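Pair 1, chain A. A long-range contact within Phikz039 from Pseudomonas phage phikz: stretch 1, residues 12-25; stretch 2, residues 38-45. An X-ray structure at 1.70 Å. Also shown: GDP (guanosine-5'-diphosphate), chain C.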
# COMPACT_ATOMS: atom_id res chain seq x y z
N CYS A 12 0.84 -1.80 8.45
CA CYS A 12 1.20 -0.49 8.97
C CYS A 12 0.00 0.43 9.15
O CYS A 12 -0.84 0.56 8.25
CB CYS A 12 2.22 0.20 8.05
SG CYS A 12 3.64 -0.81 7.59
N GLY A 13 -0.05 1.09 10.30
CA GLY A 13 -1.12 2.02 10.62
C GLY A 13 -2.43 1.30 10.86
O GLY A 13 -2.48 0.07 10.83
N GLY A 14 -3.50 2.05 11.09
CA GLY A 14 -4.80 1.48 11.42
C GLY A 14 -5.35 0.51 10.39
O GLY A 14 -5.71 -0.62 10.72
N ALA A 15 -5.40 0.94 9.13
CA ALA A 15 -5.96 0.10 8.08
C ALA A 15 -5.15 -1.19 7.99
O ALA A 15 -5.71 -2.26 7.80
CB ALA A 15 -5.96 0.82 6.74
N GLY A 16 -3.84 -1.07 8.15
CA GLY A 16 -2.95 -2.23 8.09
C GLY A 16 -3.25 -3.19 9.23
O GLY A 16 -3.34 -4.39 9.02
N PHE A 17 -3.43 -2.64 10.43
CA PHE A 17 -3.79 -3.46 11.60
C PHE A 17 -5.12 -4.19 11.41
O PHE A 17 -5.25 -5.36 11.79
CB PHE A 17 -3.85 -2.59 12.86
CG PHE A 17 -2.51 -2.41 13.55
CD1 PHE A 17 -1.38 -2.03 12.82
CD2 PHE A 17 -2.39 -2.62 14.92
CE1 PHE A 17 -0.15 -1.85 13.47
CE2 PHE A 17 -1.18 -2.46 15.56
CZ PHE A 17 -0.06 -2.06 14.84
N ARG A 18 -6.11 -3.50 10.86
CA ARG A 18 -7.44 -4.08 10.68
C ARG A 18 -7.43 -5.18 9.62
O ARG A 18 -8.03 -6.24 9.80
CB ARG A 18 -8.46 -2.99 10.33
CG ARG A 18 -8.86 -2.15 11.55
CD ARG A 18 -9.15 -0.69 11.19
NE ARG A 18 -8.75 0.23 12.26
CZ ARG A 18 -8.33 1.48 12.05
NH1 ARG A 18 -8.29 1.97 10.82
NH2 ARG A 18 -7.97 2.24 13.08
N ILE A 19 -6.74 -4.92 8.51
CA ILE A 19 -6.59 -5.94 7.48
C ILE A 19 -5.84 -7.15 8.04
O ILE A 19 -6.21 -8.30 7.80
CB ILE A 19 -5.84 -5.39 6.26
CG1 ILE A 19 -6.66 -4.31 5.55
CG2 ILE A 19 -5.45 -6.53 5.32
CD1 ILE A 19 -8.01 -4.80 5.04
N GLY A 20 -4.79 -6.88 8.82
CA GLY A 20 -4.00 -7.95 9.41
C GLY A 20 -4.80 -8.81 10.37
O GLY A 20 -4.63 -10.02 10.43
N GLU A 21 -5.70 -8.18 11.12
CA GLU A 21 -6.55 -8.93 12.03
C GLU A 21 -7.47 -9.84 11.25
O GLU A 21 -7.70 -10.98 11.65
CB GLU A 21 -7.36 -7.98 12.92
CG GLU A 21 -8.26 -8.71 13.90
CD GLU A 21 -9.14 -7.78 14.72
OE1 GLU A 21 -9.17 -6.56 14.44
OE2 GLU A 21 -9.81 -8.28 15.65
N LEU A 22 -8.00 -9.36 10.13
CA LEU A 22 -8.86 -10.17 9.27
C LEU A 22 -8.06 -11.29 8.57
O LEU A 22 -8.61 -12.34 8.26
CB LEU A 22 -9.57 -9.32 8.21
CG LEU A 22 -10.55 -8.27 8.74
CD1 LEU A 22 -11.14 -7.43 7.61
CD2 LEU A 22 -11.65 -8.94 9.54
N PHE A 23 -6.78 -11.05 8.34
CA PHE A 23 -5.94 -11.97 7.56
C PHE A 23 -5.28 -13.01 8.46
O PHE A 23 -4.60 -13.92 7.98
CB PHE A 23 -4.87 -11.17 6.81
CG PHE A 23 -4.10 -11.99 5.80
CD1 PHE A 23 -4.73 -12.51 4.68
CD2 PHE A 23 -2.74 -12.22 5.97
CE1 PHE A 23 -4.02 -13.25 3.74
CE2 PHE A 23 -2.02 -12.96 5.04
CZ PHE A 23 -2.67 -13.47 3.92
N HIS A 24 -5.49 -12.88 9.76
CA HIS A 24 -4.77 -13.72 10.71
C HIS A 24 -4.99 -15.22 10.50
O HIS A 24 -6.13 -15.68 10.38
CB HIS A 24 -5.12 -13.37 12.15
CG HIS A 24 -4.48 -14.27 13.14
ND1 HIS A 24 -3.15 -14.17 13.50
CD2 HIS A 24 -4.97 -15.34 13.82
CE1 HIS A 24 -2.86 -15.11 14.38
NE2 HIS A 24 -3.94 -15.83 14.59
N GLY A 25 -3.90 -15.97 10.46
CA GLY A 25 -3.99 -17.41 10.25
C GLY A 25 -3.71 -17.80 8.81
O GLY A 25 -3.48 -18.97 8.52
N GLN A 38 -4.00 1.91 20.56
CA GLN A 38 -5.43 1.67 20.46
C GLN A 38 -5.77 0.67 19.35
O GLN A 38 -6.69 -0.14 19.49
CB GLN A 38 -6.19 2.98 20.24
CG GLN A 38 -7.67 2.85 20.53
CD GLN A 38 -8.55 3.46 19.47
OE1 GLN A 38 -8.06 4.05 18.50
NE2 GLN A 38 -9.87 3.33 19.64
N ASN A 39 -5.00 0.71 18.26
CA ASN A 39 -5.28 -0.13 17.10
C ASN A 39 -4.91 -1.59 17.32
O ASN A 39 -5.25 -2.45 16.51
CB ASN A 39 -4.56 0.40 15.86
CG ASN A 39 -5.21 1.64 15.30
OD1 ASN A 39 -6.43 1.83 15.41
ND2 ASN A 39 -4.41 2.50 14.69
N LYS A 40 -4.19 -1.86 18.40
CA LYS A 40 -3.84 -3.23 18.74
C LYS A 40 -5.10 -4.06 18.96
O LYS A 40 -6.13 -3.58 19.46
CB LYS A 40 -2.91 -3.27 19.95
CG LYS A 40 -1.52 -2.70 19.66
CD LYS A 40 -0.72 -2.47 20.94
CE LYS A 40 -0.45 -3.77 21.67
NZ LYS A 40 -0.05 -3.50 23.10
N HIS A 41 -5.02 -5.32 18.53
CA HIS A 41 -6.12 -6.26 18.67
C HIS A 41 -5.58 -7.58 19.21
O HIS A 41 -4.39 -7.69 19.53
CB HIS A 41 -6.81 -6.45 17.32
CG HIS A 41 -5.86 -6.70 16.19
ND1 HIS A 41 -5.15 -7.88 16.06
CD2 HIS A 41 -5.49 -5.92 15.15
CE1 HIS A 41 -4.39 -7.82 14.98
NE2 HIS A 41 -4.58 -6.64 14.40
N LYS A 42 -6.45 -8.59 19.28
CA LYS A 42 -6.10 -9.85 19.92
C LYS A 42 -4.89 -10.56 19.31
O LYS A 42 -4.24 -11.37 19.97
CB LYS A 42 -7.31 -10.80 19.92
CG LYS A 42 -7.19 -11.95 20.90
CD LYS A 42 -8.41 -12.86 20.81
CE LYS A 42 -8.62 -13.63 22.10
NZ LYS A 42 -9.73 -14.63 22.00
N HIS A 43 -4.58 -10.25 18.05
CA HIS A 43 -3.48 -10.94 17.36
C HIS A 43 -2.17 -10.15 17.35
O HIS A 43 -1.17 -10.59 16.77
CB HIS A 43 -3.91 -11.36 15.95
CG HIS A 43 -5.10 -12.27 15.93
ND1 HIS A 43 -5.14 -13.46 16.63
CD2 HIS A 43 -6.29 -12.17 15.29
CE1 HIS A 43 -6.31 -14.05 16.43
NE2 HIS A 43 -7.02 -13.29 15.62
N ASN A 44 -2.18 -8.98 17.99
CA ASN A 44 -0.94 -8.24 18.20
C ASN A 44 -0.24 -8.76 19.44
O ASN A 44 -0.82 -8.79 20.52
CB ASN A 44 -1.21 -6.75 18.36
CG ASN A 44 -1.69 -6.10 17.09
OD1 ASN A 44 -2.88 -5.82 16.94
ND2 ASN A 44 -0.77 -5.87 16.15
N THR A 45 1.01 -9.18 19.27
CA THR A 45 1.82 -9.66 20.40
C THR A 45 3.03 -8.76 20.59
O THR A 45 3.31 -7.89 19.77
CB THR A 45 2.29 -11.10 20.17
OG1 THR A 45 3.28 -11.13 19.13
CG2 THR A 45 1.12 -12.00 19.80
PB GDP C . -3.35 5.66 9.95
O1B GDP C . -3.43 4.86 11.22
O2B GDP C . -2.50 4.94 8.92
O3B GDP C . -2.80 7.05 10.20
O3A GDP C . -4.80 5.88 9.31
PA GDP C . -5.94 4.75 9.14
O1A GDP C . -6.47 4.14 10.41
O2A GDP C . -5.47 3.68 8.17
O5' GDP C . -7.12 5.59 8.46
C5' GDP C . -6.91 6.34 7.27
C4' GDP C . -8.03 6.03 6.28
O4' GDP C . -7.91 4.68 5.84
C3' GDP C . -9.42 6.11 6.89
O3' GDP C . -9.92 7.46 6.79
C2' GDP C . -10.22 5.15 6.03
O2' GDP C . -10.60 5.80 4.82
C1' GDP C . -9.20 4.11 5.61
N9 GDP C . -9.28 2.89 6.44
C8 GDP C . -8.90 2.72 7.72
N7 GDP C . -9.11 1.44 8.12
C5 GDP C . -9.62 0.76 7.08
C6 GDP C . -10.06 -0.63 6.80
O6 GDP C . -10.00 -1.52 7.68
N1 GDP C . -10.52 -0.89 5.56
C2 GDP C . -10.59 0.04 4.59
N2 GDP C . -11.07 -0.28 3.37
N3 GDP C . -10.20 1.32 4.78
C4 GDP C . -9.72 1.72 5.97
O HOH W 1 -5.82 4.80 13.10

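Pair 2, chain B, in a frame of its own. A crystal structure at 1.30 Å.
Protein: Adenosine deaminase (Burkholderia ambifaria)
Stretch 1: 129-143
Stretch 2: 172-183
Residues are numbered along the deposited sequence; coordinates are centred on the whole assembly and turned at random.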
# COMPACT_ATOMS: atom_id res chain seq x y z
N PRO B 129 -8.99 5.20 22.77
CA PRO B 129 -10.06 4.21 22.56
C PRO B 129 -10.41 4.03 21.08
O PRO B 129 -10.39 5.01 20.31
CB PRO B 129 -11.25 4.82 23.31
CG PRO B 129 -10.61 5.64 24.39
CD PRO B 129 -9.36 6.22 23.77
N TYR B 130 -10.71 2.79 20.70
CA TYR B 130 -11.01 2.45 19.31
C TYR B 130 -12.05 3.40 18.71
O TYR B 130 -11.86 3.92 17.61
CB TYR B 130 -11.50 1.00 19.15
CG TYR B 130 -11.69 0.67 17.69
CD1 TYR B 130 -12.89 0.94 17.05
CD2 TYR B 130 -10.64 0.16 16.94
CE1 TYR B 130 -13.06 0.69 15.70
CE2 TYR B 130 -10.79 -0.09 15.59
CZ TYR B 130 -12.00 0.18 14.97
OH TYR B 130 -12.12 -0.06 13.62
N ALA B 131 -13.16 3.57 19.41
CA ALA B 131 -14.28 4.34 18.87
C ALA B 131 -13.87 5.76 18.50
O ALA B 131 -14.26 6.28 17.45
CB ALA B 131 -15.44 4.36 19.86
N ASP B 132 -13.07 6.38 19.35
CA ASP B 132 -12.59 7.73 19.10
C ASP B 132 -11.57 7.78 17.97
O ASP B 132 -11.57 8.69 17.16
CB ASP B 132 -12.00 8.34 20.37
CG ASP B 132 -13.01 8.42 21.49
OD1 ASP B 132 -14.19 8.71 21.20
OD2 ASP B 132 -12.63 8.19 22.66
N ALA B 133 -10.70 6.77 17.93
CA ALA B 133 -9.68 6.71 16.89
C ALA B 133 -10.32 6.53 15.51
O ALA B 133 -9.99 7.25 14.56
CB ALA B 133 -8.70 5.59 17.17
N GLN B 134 -11.24 5.58 15.39
CA GLN B 134 -11.89 5.33 14.11
C GLN B 134 -12.70 6.55 13.67
O GLN B 134 -12.66 6.92 12.50
CB GLN B 134 -12.78 4.08 14.14
CG GLN B 134 -13.21 3.66 12.74
CD GLN B 134 -14.36 2.69 12.72
OE1 GLN B 134 -14.17 1.47 12.67
NE2 GLN B 134 -15.57 3.22 12.73
N ALA B 135 -13.42 7.17 14.60
CA ALA B 135 -14.21 8.35 14.25
C ALA B 135 -13.31 9.46 13.70
O ALA B 135 -13.67 10.14 12.75
CB ALA B 135 -15.01 8.84 15.44
N ALA B 136 -12.14 9.63 14.31
CA ALA B 136 -11.23 10.68 13.88
C ALA B 136 -10.69 10.41 12.47
O ALA B 136 -10.61 11.30 11.62
CB ALA B 136 -10.10 10.84 14.87
N ILE B 137 -10.29 9.16 12.22
CA ILE B 137 -9.81 8.81 10.89
C ILE B 137 -10.91 9.01 9.85
O ILE B 137 -10.66 9.56 8.77
CB ILE B 137 -9.26 7.36 10.85
CG1 ILE B 137 -8.01 7.25 11.73
CG2 ILE B 137 -8.93 6.95 9.41
CD1 ILE B 137 -7.56 5.83 12.00
N VAL B 138 -12.12 8.58 10.18
CA VAL B 138 -13.26 8.72 9.27
C VAL B 138 -13.54 10.20 8.97
O VAL B 138 -13.86 10.56 7.83
CB VAL B 138 -14.51 8.00 9.83
CG1 VAL B 138 -15.75 8.39 9.06
CG2 VAL B 138 -14.30 6.48 9.76
N THR B 139 -13.39 11.06 9.97
CA THR B 139 -13.54 12.50 9.75
C THR B 139 -12.50 13.00 8.75
O THR B 139 -12.82 13.78 7.85
CB THR B 139 -13.40 13.28 11.05
OG1 THR B 139 -14.48 12.92 11.93
CG2 THR B 139 -13.46 14.78 10.80
N GLY B 140 -11.26 12.54 8.91
CA GLY B 140 -10.20 12.92 7.98
C GLY B 140 -10.54 12.47 6.57
O GLY B 140 -10.34 13.22 5.61
N MET B 141 -11.07 11.25 6.44
CA MET B 141 -11.51 10.74 5.15
C MET B 141 -12.62 11.58 4.54
O MET B 141 -12.56 11.94 3.36
CB MET B 141 -11.97 9.28 5.28
CG MET B 141 -10.86 8.36 5.74
SD MET B 141 -11.43 6.74 6.25
CE MET B 141 -11.89 6.01 4.69
N ARG B 142 -13.63 11.91 5.34
CA ARG B 142 -14.76 12.68 4.83
C ARG B 142 -14.34 14.09 4.44
O ARG B 142 -14.77 14.61 3.40
CB ARG B 142 -15.91 12.67 5.84
CG ARG B 142 -16.58 11.31 5.94
CD ARG B 142 -17.61 11.21 7.05
NE ARG B 142 -18.12 9.85 7.16
CZ ARG B 142 -18.86 9.40 8.16
NH1 ARG B 142 -19.20 10.21 9.16
NH2 ARG B 142 -19.26 8.14 8.17
N ASP B 143 -13.46 14.69 5.24
CA ASP B 143 -12.91 16.01 4.91
C ASP B 143 -12.10 15.99 3.61
O ASP B 143 -12.18 16.92 2.81
CB ASP B 143 -12.01 16.55 6.04
CG ASP B 143 -12.79 16.93 7.29
OD1 ASP B 143 -14.03 17.03 7.23
OD2 ASP B 143 -12.13 17.16 8.33
N ASP B 172 -14.09 -7.34 16.72
CA ASP B 172 -15.08 -6.93 17.72
C ASP B 172 -15.28 -5.40 17.70
O ASP B 172 -16.41 -4.90 17.68
CB ASP B 172 -14.66 -7.38 19.14
CG ASP B 172 -14.74 -8.88 19.34
OD1 ASP B 172 -15.48 -9.57 18.60
OD2 ASP B 172 -14.08 -9.39 20.27
N TRP B 173 -14.18 -4.66 17.69
CA TRP B 173 -14.25 -3.21 17.62
C TRP B 173 -14.97 -2.74 16.37
O TRP B 173 -15.79 -1.82 16.42
CB TRP B 173 -12.85 -2.60 17.66
CG TRP B 173 -12.23 -2.57 19.02
CD1 TRP B 173 -12.88 -2.37 20.21
CD2 TRP B 173 -10.85 -2.74 19.34
NE1 TRP B 173 -11.97 -2.40 21.24
CE2 TRP B 173 -10.72 -2.63 20.73
CE3 TRP B 173 -9.70 -2.96 18.57
CZ2 TRP B 173 -9.49 -2.75 21.38
CZ3 TRP B 173 -8.48 -3.07 19.21
CH2 TRP B 173 -8.39 -2.98 20.60
N MET B 174 -14.65 -3.36 15.24
CA MET B 174 -15.24 -2.97 13.96
C MET B 174 -16.75 -3.19 13.94
O MET B 174 -17.50 -2.34 13.47
CB MET B 174 -14.58 -3.72 12.80
CG MET B 174 -13.13 -3.28 12.55
SD MET B 174 -12.25 -4.38 11.43
CE MET B 174 -13.17 -4.15 9.90
N LYS B 175 -17.18 -4.33 14.47
CA LYS B 175 -18.61 -4.64 14.57
C LYS B 175 -19.38 -3.65 15.43
O LYS B 175 -20.55 -3.37 15.17
CB LYS B 175 -18.81 -6.06 15.12
CG LYS B 175 -18.50 -7.15 14.11
CD LYS B 175 -18.78 -8.55 14.66
CE LYS B 175 -17.64 -9.03 15.55
NZ LYS B 175 -17.72 -10.51 15.82
N ALA B 176 -18.71 -3.12 16.46
CA ALA B 176 -19.33 -2.19 17.41
C ALA B 176 -19.33 -0.76 16.89
O ALA B 176 -19.95 0.13 17.48
CB ALA B 176 -18.60 -2.27 18.76
N ASN B 177 -18.61 -0.53 15.79
CA ASN B 177 -18.45 0.81 15.23
C ASN B 177 -18.58 0.82 13.72
O ASN B 177 -17.69 1.31 13.02
CB ASN B 177 -17.07 1.38 15.60
CG ASN B 177 -16.92 1.61 17.08
OD1 ASN B 177 -17.28 2.68 17.59
ND2 ASN B 177 -16.36 0.63 17.78
N ARG B 178 -19.67 0.27 13.20
CA ARG B 178 -19.78 0.14 11.75
C ARG B 178 -19.85 1.50 11.06
O ARG B 178 -20.49 2.43 11.55
CB ARG B 178 -20.98 -0.72 11.36
CG ARG B 178 -20.79 -2.21 11.66
CD ARG B 178 -21.97 -3.02 11.15
NE ARG B 178 -21.84 -4.45 11.42
CZ ARG B 178 -21.24 -5.32 10.60
NH1 ARG B 178 -20.71 -4.90 9.46
NH2 ARG B 178 -21.17 -6.60 10.93
N ALA B 179 -19.17 1.60 9.93
CA ALA B 179 -19.17 2.81 9.13
C ALA B 179 -18.91 2.41 7.70
O ALA B 179 -18.13 1.49 7.45
CB ALA B 179 -18.10 3.78 9.61
N ASP B 180 -19.55 3.10 6.76
CA ASP B 180 -19.39 2.78 5.34
C ASP B 180 -17.93 2.86 4.89
O ASP B 180 -17.51 2.15 3.98
CB ASP B 180 -20.26 3.68 4.47
CG ASP B 180 -21.74 3.38 4.59
OD1 ASP B 180 -22.09 2.36 5.23
OD2 ASP B 180 -22.55 4.15 4.05
N GLU B 181 -17.16 3.73 5.54
CA GLU B 181 -15.75 3.92 5.21
C GLU B 181 -14.86 2.73 5.57
O GLU B 181 -13.76 2.59 5.02
CB GLU B 181 -15.21 5.16 5.92
CG GLU B 181 -15.61 6.48 5.29
CD GLU B 181 -17.01 6.94 5.67
OE1 GLU B 181 -17.67 6.30 6.54
OE2 GLU B 181 -17.46 7.95 5.10
N VAL B 182 -15.31 1.89 6.50
CA VAL B 182 -14.46 0.83 7.03
C VAL B 182 -14.87 -0.49 6.41
O VAL B 182 -15.94 -1.03 6.71
CB VAL B 182 -14.55 0.80 8.57
CG1 VAL B 182 -13.64 -0.27 9.14
CG2 VAL B 182 -14.19 2.17 9.14
N ALA B 183 -14.02 -1.01 5.53
CA ALA B 183 -14.42 -2.02 4.56
C ALA B 183 -13.96 -3.45 4.83
O ALA B 183 -14.55 -4.39 4.32
CB ALA B 183 -13.97 -1.59 3.17
O HOH W 2 -16.44 5.27 16.07

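Pair 1 and pair 2 share one backbone arrangement: a helix with a loop and turn laid along it, although stretch 2 of pair 2 starts as helix. Superposing N, CA and C of 14 central residues gives an RMSD of 0.9 Å. Each second stretch contains a type I beta turn, His A41 to Asn A44 and Ala B179 to Val B182, and these four-residue turns fall together position by position, with CA offsets of 0.8 Å or less. The buried areas are similar, 513 Å² in pair 1 and 584 Å² in pair 2.

Gly A13 matches Tyr B130. An ideal CB on Gly A13 would clash with GDP O2B. Tyr B130 packs on Trp B173, whose CB sits 3.5 Å from the centroid of the Tyr B130 ring.

Asn A39 and Asn B177 are the same residue, both m at chi1, with side-chain centres 0.9 Å apart. Asn A39 OD1 accepts a weak hydrogen bond from Arg A18 NH2 (2.8 Å, 126°), while Arg A18 NH1 binds GDP N7 at 2.9 Å. Asn B177 OD1 shares a water with Ala B131 O; its ND2 donates to Trp B173 O (2.9 Å) in the helix preceding it.

Phe A17 and Gln B134 occupy the next inward position. The Phe A17 ring meets Asn A39 O at its edge, CD2 to O 3.3 Å; Gln B134 NE2 donates to the matching carbonyl, Asn B177 O, at 2.9 Å and 165°. An apolar edge and a polar amide thus reach the corresponding backbone oxygen, but only the amide hydrogen-bonds to it.

Where His A41 matches Ala B179, the larger side chain does more. Its NE2 donates a weak bond to Phe A17 O (3.0 Å, 124°). Ala B179 offers a methyl, CB 4.1 Å from Gln B134 NE2.

Glu A21, pointing sideways, lays CB over the His A41 ring, 3.5 Å from its centroid. Its counterpart Val B138 points toward the other stretch, with CG1 3.8 Å from Glu B181 OE1 and CG2 4.4 Å from Val B182 CG2.

His A43 and Glu B181 match within 0.3 Å at CA. His A43 stacks face to face on His A24, centroids 3.5 Å apart and planes at 10°. Met B141, the counterpart of His A24, places CE 3.6 Å from Glu B181 CB, while the carboxylate forms a salt bridge with Arg B142, NE to OE2 2.9 Å at 177°.

Finally, Asn A44 ND2 approaches Phe A17 CE2 at 3.5 Å, and Val B182 CG2 approaches Gln B134 OE1 at 3.6 Å: polar and apolar roles are exchanged across matched positions.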